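Local coordinates for glycosyltransferase (Streptomyces viridochromogenes, PDB 2IUY), which probably transfers a sugar from a UDP-linked donor, as a retaining family GT4 glycosyltransferase involved in the biosynthesis of the antibiotic avilamycin A, at residues D148-A156 / E223-S231; A262-N273 / V280-Y289. One frame throughout, in Å; residues are numbered along the deposited sequence.

Interaction 1: D148-A156 / E223-S231; sequences DPARYRSAA and ERRLDLLAS
Arg153 reaches across to helix 223-231 and sets its guanidinium between two carboxylates one helical turn apart, Glu223 and Asp227. NH2 gives a short, nearly straight bond to Glu223 OE1 (2.6 Å, 172° at the hydrogen), and NE donates to Asp227 OD1 at 3.0 Å; a second bond from NH2 to that same OD1 is weak. Both carboxylates lie at the guanidinium edge, within reach of its in-plane N-H groups, yet each carboxylate oxygen meets its N-H donor from above the carboxylate plane, because the guanidinium is tilted against both carboxylates and coplanar with neither. A bend at chi2 (-73°) swings the guanidinium toward Glu223 and Asp227, and Leu226 CD1 lies over one of its faces. Nearer the backbone, Arg153 CB packs on Ala230 CB, a methyl small enough to let the chain come close. The backbone joins in through water: one molecule accepts from Arg153 N and donates to Leu226 O (2.8 Å).

Beside this charged network the contact turns apolar. Leu226 spreads its two methyls, CD2 meeting Tyr152 CD1 at 3.8 Å and also touching Arg151 O, while Leu229 CD2 sits at the edge of the tyrosine ring. Arg225 brings NH1 to 4.0 Å from Tyr152 CE1, its plane well tilted from the ring. The polar ends of both residues converge on Glu260: Tyr152 OH is hydrogen-bonded to OE2, and Arg225 NH2 forms a salt bridge with OE1. Arg151 leads away to a salt bridge with Asp41. Arg225 and Glu260 both bind UDP in this protein; Tyr152 is therefore probably a second-shell residue, helping to position Glu260 in the nucleotide site of a GT-B glycosyltransferase.

Interaction 2: A262-N273 / V280-Y289; sequences AVSGTPVVGTGN and VPSVGEVVGY
Val283 packs between the end of a helix and the start of a strand: its CG1 meets Ala262 CB at 3.7 Å, and its CG2 lies against Val268 CG2, the two valines side by side and pointing the same way. Val280 adds its methyls beside Val268 and the backbone of Gly270, where the missing side chain leaves room for them. Val280 and Val283 suit their places by being compact and apolar; Val268, Val269 and Val286 are also branched at CB, which favours extended chain. Further along, Val269 CG1 meets Val287 CG2 (3.8 Å) on the face that also carries Glu285, whose carboxylate turns away to Thr301.

Beside these side chains runs the parallel pairing of strands 268-270 and 284-286. Val268 N donates to Val283 O and Glu285 N to Val268 O; then Gly270 N binds Glu285 O, and Val287 N returns to Gly270 O in a short bond of 2.7 Å. Gly284 presses its CA on Val268 O, with backbone angles that suit a residue lacking CB.

Past the strands a water takes over, accepting from Gly272 N, donating to Val287 O and lying over the centre of one face of the Tyr289 ring. Thr271 CB packs on Tyr289 CE1 (3.8 Å), while its OG1 bonds to Ser239 O. With CG anti to the backbone N (chi1 -170°), Asn273 holds ND2 3.0 Å from Tyr289 OH, the oxygen lying in the amide plane; OD1 accepts from Glu252 N. Direct backbone bonds thus set the strand register, apolar side chains pack at its buried end next to Ala262, and a water with one amide-phenol bond finishes the more exposed end.

Following the chain, 148-156 comes first, in the loop leading to strand 165-168; interaction 1 closes a loop of 66 residues by bringing it against helix 222-231. Only afterwards does interaction 2 open, closing a short loop around helix 276-279 in a beta-alpha-beta unit at the edge of the second six-stranded parallel sheet. The contacts therefore follow in series, neither nested nor crossed, with centres about 18 Å apart. They nevertheless touch: Thr266 OG1 probably hydrogen-bonds to Leu229 O, and Tyr152 packs on Val263 and Ser264. The turn after helix 256-263, which carries UDP-binding residues, thus connects the last two strands of the sheet with the loop and helix of interaction 1.

Interaction 1: D148-A156 / E223-S231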
loop_
_atom_site.group_PDB
_atom_site.type_symbol
_atom_site.label_atom_id
_atom_site.label_comp_id
_atom_site.label_asym_id
_atom_site.label_seq_id
_atom_site.Cartn_x
_atom_site.Cartn_y
_atom_site.Cartn_z
ATOM N N ASP A 148 9.308 5.201 -2.393
ATOM C CA ASP A 148 10.610 5.876 -2.349
ATOM C C ASP A 148 11.713 4.815 -2.412
ATOM O O ASP A 148 11.930 4.057 -1.427
ATOM C CB ASP A 148 10.697 6.698 -1.053
ATOM C CG ASP A 148 12.027 7.441 -0.881
ATOM O OD1 ASP A 148 12.894 7.447 -1.793
ATOM O OD2 ASP A 148 12.189 8.046 0.205
ATOM N N PRO A 149 12.438 4.775 -3.543
ATOM C CA PRO A 149 13.489 3.787 -3.692
ATOM C C PRO A 149 14.505 3.802 -2.563
ATOM O O PRO A 149 15.034 2.724 -2.246
ATOM C CB PRO A 149 14.152 4.126 -5.035
ATOM C CG PRO A 149 13.176 5.059 -5.752
ATOM C CD PRO A 149 12.266 5.638 -4.728
ATOM N N ALA A 150 14.756 4.962 -1.940
ATOM C CA ALA A 150 15.716 5.058 -0.816
ATOM C C ALA A 150 15.293 4.188 0.348
ATOM O O ALA A 150 16.108 3.798 1.150
ATOM C CB ALA A 150 15.922 6.544 -0.337
ATOM N N ARG A 151 14.011 3.890 0.462
ATOM C CA ARG A 151 13.521 3.061 1.567
ATOM C C ARG A 151 13.679 1.572 1.277
ATOM O O ARG A 151 13.416 0.750 2.163
ATOM C CB ARG A 151 12.050 3.368 1.891
ATOM C CG ARG A 151 11.839 4.691 2.632
ATOM C CD ARG A 151 10.552 4.737 3.472
ATOM N NE ARG A 151 10.369 6.081 4.049
ATOM C CZ ARG A 151 10.744 6.500 5.269
ATOM N NH1 ARG A 151 11.344 5.693 6.133
ATOM N NH2 ARG A 151 10.523 7.771 5.628
ATOM N N TYR A 152 14.047 1.234 0.039
ATOM C CA TYR A 152 14.122 -0.162 -0.402
ATOM C C TYR A 152 15.531 -0.522 -0.841
ATOM O O TYR A 152 16.395 0.365 -1.042
ATOM C CB TYR A 152 13.060 -0.487 -1.487
ATOM C CG TYR A 152 11.675 -0.237 -0.904
ATOM C CD1 TYR A 152 10.974 -1.243 -0.210
ATOM C CD2 TYR A 152 11.118 1.044 -0.954
ATOM C CE1 TYR A 152 9.732 -0.962 0.387
ATOM C CE2 TYR A 152 9.900 1.318 -0.363
ATOM C CZ TYR A 152 9.222 0.329 0.290
ATOM O OH TYR A 152 8.021 0.690 0.845
ATOM N N ARG A 153 15.757 -1.826 -0.977
ATOM C CA ARG A 153 17.034 -2.305 -1.451
ATOM C C ARG A 153 17.216 -1.922 -2.918
ATOM O O ARG A 153 16.284 -2.011 -3.745
ATOM C CB ARG A 153 17.182 -3.814 -1.261
ATOM C CG ARG A 153 17.124 -4.310 0.153
ATOM C CD ARG A 153 18.370 -3.990 0.986
ATOM N NE ARG A 153 18.177 -4.480 2.354
ATOM C CZ ARG A 153 18.109 -3.715 3.442
ATOM N NH1 ARG A 153 18.285 -2.395 3.365
ATOM N NH2 ARG A 153 17.921 -4.286 4.640
ATOM N N SER A 154 18.444 -1.542 -3.220
ATOM C CA SER A 154 18.826 -1.033 -4.492
ATOM C C SER A 154 19.617 -2.075 -5.248
ATOM O O SER A 154 20.021 -3.103 -4.690
ATOM C CB SER A 154 19.674 0.223 -4.275
ATOM O OG SER A 154 20.942 -0.160 -3.770
ATOM N N ALA A 155 19.863 -1.818 -6.526
ATOM C CA ALA A 155 20.720 -2.698 -7.339
ATOM C C ALA A 155 22.132 -2.824 -6.718
ATOM O O ALA A 155 22.705 -3.924 -6.672
ATOM C CB ALA A 155 20.789 -2.203 -8.773
ATOM N N ALA A 156 22.645 -1.706 -6.193
ATOM C CA ALA A 156 23.961 -1.634 -5.553
ATOM C C ALA A 156 24.090 -2.446 -4.244
ATOM O O ALA A 156 25.187 -2.915 -3.906
ATOM C CB ALA A 156 24.349 -0.173 -5.332
ATOM N N GLU A 223 14.275 -4.468 8.755
ATOM C CA GLU A 223 15.270 -4.916 7.809
ATOM C C GLU A 223 15.002 -6.279 7.152
ATOM O O GLU A 223 15.377 -6.480 6.008
ATOM C CB GLU A 223 16.658 -4.889 8.450
ATOM C CG GLU A 223 17.108 -3.484 8.905
ATOM C CD GLU A 223 17.263 -2.526 7.734
ATOM O OE1 GLU A 223 17.993 -2.867 6.761
ATOM O OE2 GLU A 223 16.627 -1.446 7.782
ATOM N N ARG A 224 14.375 -7.222 7.851
ATOM C CA ARG A 224 14.086 -8.521 7.214
ATOM C C ARG A 224 13.063 -8.365 6.087
ATOM O O ARG A 224 13.210 -8.918 5.022
ATOM C CB ARG A 224 13.677 -9.632 8.224
ATOM C CG ARG A 224 13.206 -10.910 7.471
ATOM C CD ARG A 224 13.665 -12.288 7.934
ATOM N NE ARG A 224 12.782 -12.715 8.969
ATOM C CZ ARG A 224 12.158 -13.873 9.095
ATOM N NH1 ARG A 224 12.316 -14.918 8.281
ATOM N NH2 ARG A 224 11.383 -13.971 10.151
ATOM N N ARG A 225 12.033 -7.589 6.336
ATOM C CA ARG A 225 11.031 -7.241 5.354
ATOM C C ARG A 225 11.597 -6.795 3.978
ATOM O O ARG A 225 11.164 -7.258 2.910
ATOM C CB ARG A 225 10.193 -6.137 5.949
ATOM C CG ARG A 225 8.897 -5.928 5.247
ATOM C CD ARG A 225 8.334 -4.547 5.544
ATOM N NE ARG A 225 7.126 -4.414 4.760
ATOM C CZ ARG A 225 6.943 -3.518 3.794
ATOM N NH1 ARG A 225 7.862 -2.597 3.514
ATOM N NH2 ARG A 225 5.803 -3.555 3.136
ATOM N N LEU A 226 12.581 -5.894 4.045
ATOM C CA LEU A 226 13.273 -5.354 2.893
ATOM C C LEU A 226 14.095 -6.372 2.152
ATOM O O LEU A 226 14.049 -6.423 0.927
ATOM C CB LEU A 226 14.205 -4.257 3.363
ATOM C CG LEU A 226 13.626 -3.009 3.983
ATOM C CD1 LEU A 226 14.831 -2.056 4.100
ATOM C CD2 LEU A 226 12.428 -2.405 3.141
ATOM N N ASP A 227 14.861 -7.176 2.898
ATOM C CA ASP A 227 15.629 -8.261 2.293
ATOM C C ASP A 227 14.715 -9.290 1.616
ATOM O O ASP A 227 15.012 -9.736 0.510
ATOM C CB ASP A 227 16.490 -8.977 3.337
ATOM C CG ASP A 227 17.610 -8.093 3.895
ATOM O OD1 ASP A 227 18.240 -7.366 3.098
ATOM O OD2 ASP A 227 17.872 -8.155 5.127
ATOM N N LEU A 228 13.614 -9.665 2.269
ATOM C CA LEU A 228 12.651 -10.626 1.676
ATOM C C LEU A 228 12.100 -10.106 0.349
ATOM O O LEU A 228 12.055 -10.815 -0.657
ATOM C CB LEU A 228 11.511 -10.913 2.676
ATOM C CG LEU A 228 11.833 -11.816 3.879
ATOM C CD1 LEU A 228 10.600 -11.901 4.811
ATOM C CD2 LEU A 228 12.252 -13.207 3.420
ATOM N N LEU A 229 11.707 -8.836 0.352
ATOM C CA LEU A 229 11.182 -8.170 -0.854
ATOM C C LEU A 229 12.139 -8.253 -2.043
ATOM O O LEU A 229 11.731 -8.562 -3.172
ATOM C CB LEU A 229 10.875 -6.703 -0.544
ATOM C CG LEU A 229 9.461 -6.129 -0.401
ATOM C CD1 LEU A 229 8.272 -7.059 -0.689
ATOM C CD2 LEU A 229 9.287 -5.265 0.876
ATOM N N ALA A 230 13.415 -8.020 -1.742
ATOM C CA ALA A 230 14.521 -7.996 -2.709
ATOM C C ALA A 230 15.019 -9.421 -3.134
ATOM O O ALA A 230 15.402 -9.649 -4.268
ATOM C CB ALA A 230 15.700 -7.217 -2.070
ATOM N N SER A 231 15.076 -10.338 -2.182
ATOM C CA SER A 231 15.677 -11.644 -2.403
ATOM C C SER A 231 14.670 -12.614 -3.052
ATOM O O SER A 231 15.060 -13.609 -3.687
ATOM C CB SER A 231 16.214 -12.191 -1.065
ATOM O OG SER A 231 15.175 -12.394 -0.123
HETATM O O HOH W 1 13.646 -4.010 -0.332
#

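Interaction 2: A262-N273 / V280-Y289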
loop_
_atom_site.group_PDB
_atom_site.type_symbol
_atom_site.label_atom_id
_atom_site.label_comp_id
_atom_site.label_asym_id
_atom_site.label_seq_id
_atom_site.Cartn_x
_atom_site.Cartn_y
_atom_site.Cartn_z
ATOM N N ALA A 262 8.605 -4.418 -6.790
ATOM C CA ALA A 262 9.257 -4.057 -8.034
ATOM C C ALA A 262 10.396 -3.063 -7.808
ATOM O O ALA A 262 11.494 -3.207 -8.369
ATOM C CB ALA A 262 8.221 -3.504 -9.024
ATOM N N VAL A 263 10.179 -2.071 -6.975
ATOM C CA VAL A 263 11.277 -1.127 -6.674
ATOM C C VAL A 263 12.422 -1.852 -5.931
ATOM O O VAL A 263 13.551 -1.358 -5.901
ATOM C CB VAL A 263 10.788 0.039 -5.873
ATOM C CG1 VAL A 263 10.791 -0.332 -4.362
ATOM C CG2 VAL A 263 11.676 1.247 -6.100
ATOM N N SER A 264 12.132 -3.008 -5.323
ATOM C CA SER A 264 13.202 -3.819 -4.707
ATOM C C SER A 264 13.799 -4.793 -5.728
ATOM O O SER A 264 14.579 -5.664 -5.352
ATOM C CB SER A 264 12.713 -4.624 -3.500
ATOM O OG SER A 264 12.051 -3.803 -2.551
ATOM N N GLY A 265 13.431 -4.629 -7.004
ATOM C CA GLY A 265 13.935 -5.493 -8.084
ATOM C C GLY A 265 13.265 -6.850 -8.214
ATOM O O GLY A 265 13.908 -7.817 -8.615
ATOM N N THR A 266 11.989 -6.944 -7.841
ATOM C CA THR A 266 11.274 -8.225 -7.780
ATOM C C THR A 266 9.966 -8.177 -8.575
ATOM O O THR A 266 9.066 -7.376 -8.275
ATOM C CB THR A 266 11.046 -8.696 -6.283
ATOM O OG1 THR A 266 12.332 -8.871 -5.664
ATOM C CG2 THR A 266 10.190 -10.048 -6.152
ATOM N N PRO A 267 9.835 -9.082 -9.548
ATOM C CA PRO A 267 8.649 -9.084 -10.400
ATOM C C PRO A 267 7.455 -9.666 -9.622
ATOM O O PRO A 267 7.625 -10.219 -8.527
ATOM C CB PRO A 267 9.077 -9.980 -11.582
ATOM C CG PRO A 267 9.994 -11.027 -10.907
ATOM C CD PRO A 267 10.752 -10.218 -9.845
ATOM N N VAL A 268 6.269 -9.563 -10.204
ATOM C CA VAL A 268 5.044 -9.858 -9.477
ATOM C C VAL A 268 4.175 -10.747 -10.323
ATOM O O VAL A 268 3.969 -10.481 -11.476
ATOM C CB VAL A 268 4.278 -8.543 -9.089
ATOM C CG1 VAL A 268 2.983 -8.865 -8.319
ATOM C CG2 VAL A 268 5.184 -7.640 -8.244
ATOM N N VAL A 269 3.688 -11.830 -9.744
ATOM C CA VAL A 269 2.537 -12.528 -10.320
ATOM C C VAL A 269 1.297 -12.119 -9.517
ATOM O O VAL A 269 1.307 -12.225 -8.316
ATOM C CB VAL A 269 2.697 -14.065 -10.219
ATOM C CG1 VAL A 269 1.370 -14.782 -10.662
ATOM C CG2 VAL A 269 3.894 -14.514 -11.002
ATOM N N GLY A 270 0.243 -11.656 -10.174
ATOM C CA GLY A 270 -0.987 -11.379 -9.467
ATOM C C GLY A 270 -2.243 -11.809 -10.233
ATOM O O GLY A 270 -2.186 -12.180 -11.389
ATOM N N THR A 271 -3.372 -11.746 -9.557
ATOM C CA THR A 271 -4.664 -11.817 -10.200
ATOM C C THR A 271 -4.963 -10.451 -10.842
ATOM O O THR A 271 -4.115 -9.554 -10.784
ATOM C CB THR A 271 -5.743 -12.136 -9.175
ATOM O OG1 THR A 271 -5.756 -11.077 -8.198
ATOM C CG2 THR A 271 -5.449 -13.490 -8.501
ATOM N N GLY A 272 -6.128 -10.334 -11.489
ATOM C CA GLY A 272 -6.585 -9.082 -12.060
ATOM C C GLY A 272 -7.537 -8.326 -11.144
ATOM O O GLY A 272 -8.211 -7.381 -11.574
ATOM N N ASN A 273 -7.607 -8.740 -9.878
ATOM C CA ASN A 273 -8.487 -8.105 -8.913
ATOM C C ASN A 273 -8.220 -6.626 -8.666
ATOM O O ASN A 273 -7.061 -6.231 -8.343
ATOM C CB ASN A 273 -8.444 -8.825 -7.568
ATOM C CG ASN A 273 -9.516 -8.332 -6.634
ATOM O OD1 ASN A 273 -9.273 -7.465 -5.764
ATOM N ND2 ASN A 273 -10.741 -8.818 -6.856
ATOM N N VAL A 280 -0.000 -4.735 -12.103
ATOM C CA VAL A 280 0.770 -5.987 -12.211
ATOM C C VAL A 280 1.430 -6.194 -13.581
ATOM O O VAL A 280 2.617 -6.529 -13.618
ATOM C CB VAL A 280 -0.025 -7.226 -11.759
ATOM C CG1 VAL A 280 0.770 -8.538 -12.008
ATOM C CG2 VAL A 280 -0.380 -7.065 -10.232
ATOM N N PRO A 281 0.702 -5.919 -14.693
ATOM C CA PRO A 281 1.312 -6.157 -16.014
ATOM C C PRO A 281 2.548 -5.276 -16.246
ATOM O O PRO A 281 3.437 -5.646 -17.007
ATOM C CB PRO A 281 0.200 -5.786 -17.003
ATOM C CG PRO A 281 -1.088 -5.938 -16.191
ATOM C CD PRO A 281 -0.673 -5.403 -14.837
ATOM N N SER A 282 2.630 -4.149 -15.564
ATOM C CA SER A 282 3.803 -3.281 -15.716
ATOM C C SER A 282 5.065 -3.905 -15.145
ATOM O O SER A 282 6.167 -3.502 -15.504
ATOM C CB SER A 282 3.565 -1.932 -15.027
ATOM O OG SER A 282 2.515 -1.240 -15.643
ATOM N N VAL A 283 4.906 -4.848 -14.217
ATOM C CA VAL A 283 6.031 -5.443 -13.484
ATOM C C VAL A 283 5.951 -6.996 -13.378
ATOM O O VAL A 283 6.541 -7.618 -12.492
ATOM C CB VAL A 283 6.170 -4.762 -12.088
ATOM C CG1 VAL A 283 6.429 -3.223 -12.245
ATOM C CG2 VAL A 283 4.921 -5.033 -11.197
ATOM N N GLY A 284 5.160 -7.615 -14.245
ATOM C CA GLY A 284 5.011 -9.068 -14.215
ATOM C C GLY A 284 3.801 -9.493 -15.009
ATOM O O GLY A 284 3.553 -8.985 -16.093
ATOM N N GLU A 285 3.016 -10.403 -14.464
ATOM C CA GLU A 285 1.971 -11.043 -15.236
ATOM C C GLU A 285 0.770 -11.336 -14.345
ATOM O O GLU A 285 0.908 -11.845 -13.203
ATOM C CB GLU A 285 2.516 -12.381 -15.828
ATOM C CG GLU A 285 1.515 -13.112 -16.782
ATOM C CD GLU A 285 2.111 -14.332 -17.483
ATOM O OE1 GLU A 285 3.230 -14.214 -18.044
ATOM O OE2 GLU A 285 1.444 -15.400 -17.504
ATOM N N VAL A 286 -0.401 -11.101 -14.926
ATOM C CA VAL A 286 -1.696 -11.446 -14.355
ATOM C C VAL A 286 -2.053 -12.920 -14.631
ATOM O O VAL A 286 -1.824 -13.445 -15.726
ATOM C CB VAL A 286 -2.804 -10.466 -14.848
ATOM C CG1 VAL A 286 -4.225 -10.938 -14.450
ATOM C CG2 VAL A 286 -2.563 -9.077 -14.253
ATOM N N VAL A 287 -2.570 -13.581 -13.609
ATOM C CA VAL A 287 -3.118 -14.917 -13.759
ATOM C C VAL A 287 -4.572 -14.970 -13.250
ATOM O O VAL A 287 -5.082 -14.021 -12.617
ATOM C CB VAL A 287 -2.207 -15.981 -13.080
ATOM C CG1 VAL A 287 -0.756 -15.931 -13.678
ATOM C CG2 VAL A 287 -2.158 -15.815 -11.529
ATOM N N GLY A 288 -5.234 -16.084 -13.537
ATOM C CA GLY A 288 -6.551 -16.319 -13.049
ATOM C C GLY A 288 -6.776 -16.453 -11.556
ATOM O O GLY A 288 -5.839 -16.707 -10.744
ATOM N N TYR A 289 -8.055 -16.305 -11.214
ATOM C CA TYR A 289 -8.574 -16.588 -9.892
ATOM C C TYR A 289 -8.569 -18.078 -9.580
ATOM O O TYR A 289 -8.457 -18.905 -10.478
ATOM C CB TYR A 289 -10.013 -16.093 -9.825
ATOM C CG TYR A 289 -10.155 -14.611 -9.704
ATOM C CD1 TYR A 289 -9.358 -13.879 -8.810
ATOM C CD2 TYR A 289 -11.091 -13.931 -10.473
ATOM C CE1 TYR A 289 -9.512 -12.515 -8.677
ATOM C CE2 TYR A 289 -11.230 -12.539 -10.370
ATOM C CZ TYR A 289 -10.447 -11.855 -9.467
ATOM O OH TYR A 289 -10.625 -10.515 -9.353
HETATM O O HOH W 2 -7.589 -12.816 -12.328
#